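Long-range contact in putative enoyl-CoA hydratase/isomerase (Bordetella parapertussis, PDB 3ISA), which probably acts on acyl-CoA thioesters as a member of the crotonase-like enoyl-CoA hydratase/isomerase family, its exact reaction being unassigned: residues 15-20 / 51-56. Numbering follows the deposited sequence.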
# COMPACT_ATOMS: atom_id res chain seq x y z
N PRO D 15 -18.10 -31.45 17.00
CA PRO D 15 -16.67 -31.48 16.66
C PRO D 15 -16.30 -30.65 15.41
O PRO D 15 -15.32 -29.93 15.45
CB PRO D 15 -16.39 -32.96 16.42
CG PRO D 15 -17.44 -33.68 17.22
CD PRO D 15 -18.66 -32.82 17.05
N ALA D 16 -17.09 -30.75 14.34
CA ALA D 16 -16.77 -30.05 13.09
C ALA D 16 -17.39 -28.65 12.95
O ALA D 16 -17.00 -27.88 12.06
CB ALA D 16 -17.15 -30.89 11.87
N ALA D 17 -18.32 -28.30 13.84
CA ALA D 17 -19.14 -27.10 13.65
C ALA D 17 -19.79 -26.59 14.92
O ALA D 17 -20.33 -27.38 15.71
CB ALA D 17 -20.24 -27.34 12.59
N TRP D 18 -19.77 -25.27 15.10
CA TRP D 18 -20.60 -24.61 16.09
C TRP D 18 -21.69 -23.86 15.35
O TRP D 18 -21.42 -23.19 14.34
CB TRP D 18 -19.82 -23.60 16.94
CG TRP D 18 -18.92 -24.20 17.97
CD1 TRP D 18 -18.48 -25.49 18.06
CD2 TRP D 18 -18.31 -23.49 19.06
NE1 TRP D 18 -17.64 -25.64 19.15
CE2 TRP D 18 -17.52 -24.42 19.78
CE3 TRP D 18 -18.36 -22.16 19.50
CZ2 TRP D 18 -16.77 -24.06 20.91
CZ3 TRP D 18 -17.61 -21.79 20.63
CH2 TRP D 18 -16.83 -22.75 21.32
N THR D 19 -22.92 -23.98 15.83
CA THR D 19 -24.02 -23.24 15.26
C THR D 19 -24.46 -22.14 16.23
O THR D 19 -24.85 -22.41 17.37
CB THR D 19 -25.20 -24.18 14.90
OG1 THR D 19 -24.73 -25.19 14.01
CG2 THR D 19 -26.36 -23.40 14.25
N PHE D 20 -24.38 -20.91 15.74
CA PHE D 20 -24.79 -19.72 16.46
C PHE D 20 -26.19 -19.32 16.01
O PHE D 20 -26.37 -18.77 14.92
CB PHE D 20 -23.83 -18.57 16.16
CG PHE D 20 -22.41 -18.80 16.63
CD1 PHE D 20 -22.01 -18.39 17.90
CD2 PHE D 20 -21.48 -19.42 15.80
CE1 PHE D 20 -20.70 -18.60 18.35
CE2 PHE D 20 -20.16 -19.64 16.24
CZ PHE D 20 -19.77 -19.22 17.52
N VAL D 51 -12.48 -24.34 15.85
CA VAL D 51 -13.68 -24.93 15.28
C VAL D 51 -13.65 -24.78 13.75
O VAL D 51 -13.46 -23.67 13.22
CB VAL D 51 -14.96 -24.30 15.88
CG1 VAL D 51 -16.21 -24.96 15.30
CG2 VAL D 51 -14.95 -24.42 17.43
N PRO D 52 -13.78 -25.90 13.02
CA PRO D 52 -13.67 -25.84 11.55
C PRO D 52 -14.73 -24.98 10.87
O PRO D 52 -14.41 -24.19 9.95
CB PRO D 52 -13.79 -27.30 11.13
CG PRO D 52 -13.39 -28.10 12.36
CD PRO D 52 -13.97 -27.28 13.50
N LEU D 53 -15.98 -25.10 11.33
CA LEU D 53 -17.10 -24.41 10.71
C LEU D 53 -17.94 -23.65 11.74
O LEU D 53 -18.37 -24.22 12.76
CB LEU D 53 -18.00 -25.41 9.97
CG LEU D 53 -19.30 -24.84 9.40
CD1 LEU D 53 -19.04 -23.92 8.19
CD2 LEU D 53 -20.27 -25.96 9.01
N LEU D 54 -18.18 -22.37 11.48
CA LEU D 54 -19.16 -21.59 12.23
C LEU D 54 -20.39 -21.40 11.39
O LEU D 54 -20.31 -20.88 10.25
CB LEU D 54 -18.60 -20.21 12.61
CG LEU D 54 -17.19 -20.18 13.20
CD1 LEU D 54 -16.79 -18.75 13.63
CD2 LEU D 54 -17.05 -21.17 14.35
N VAL D 55 -21.53 -21.81 11.94
CA VAL D 55 -22.82 -21.63 11.27
C VAL D 55 -23.63 -20.52 11.97
O VAL D 55 -23.74 -20.49 13.21
CB VAL D 55 -23.65 -22.95 11.23
CG1 VAL D 55 -25.01 -22.73 10.57
CG2 VAL D 55 -22.86 -24.06 10.54
N PHE D 56 -24.17 -19.59 11.18
CA PHE D 56 -25.03 -18.53 11.69
C PHE D 56 -26.46 -18.62 11.17
O PHE D 56 -26.69 -18.66 9.96
CB PHE D 56 -24.44 -17.16 11.36
CG PHE D 56 -23.11 -16.90 12.02
CD1 PHE D 56 -23.06 -16.26 13.26
CD2 PHE D 56 -21.92 -17.31 11.42
CE1 PHE D 56 -21.85 -16.03 13.89
CE2 PHE D 56 -20.68 -17.08 12.04
CZ PHE D 56 -20.66 -16.43 13.28
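The strand residues 17-20 and 53-56 run in the same direction, their axes nearly parallel, and the bonding is that of a parallel pair. Trp-18 takes the carbonyl of Leu-53 with its N and gives its own O to Val-55 N (2.8 Å, almost straight at 174°); Phe-20 N then meets Val-55 O at 2.6 Å. Where the pairing begins, the bond from Leu-53 N to Ala-16 O is weak and bent.

Trp-18, Leu-54, Phe-20 and Phe-56 occupy one face of the sheet. With CG of Trp-18 anti to its carbonyl carbon, the indole lies across Val-51, whose CG2 sits over the five-membered ring, 3.5 Å from its centroid and near the normal, a CH-pi contact. The other branch, Val-51 CG1, is anti to its backbone N and reaches Trp-18 CD1 at 3.6 Å. In Phe-20 and Phe-56 the same chi1 (-64°) sends both rings the same way, and nearly equal chi2 torsions, each close to perpendicular, turn their planes alike, to within 12°. The centroids are 5.1 Å apart; Phe-20 CD2 lies over the Phe-56 face toward its rim, so the rings are slid past one another with little overlap. Leu-54 CD2 meets the edge of the Phe-20 ring at CE2 (3.9 Å). Ala-46 of helix 33-48 touches Trp-18, Val-51 and Leu-54, placing the helix on this face.

On the other face, Thr-19 lies alongside Val-55, OG1 to CB 3.7 Å, and Ala-17 CB meets Leu-53 CD2. Helix 186-197 packs against Leu-53 there. Strand 17-22, helix 33-48 and strand 53-58 thus form a beta-alpha-beta crossover in the main sheet of the crotonase fold.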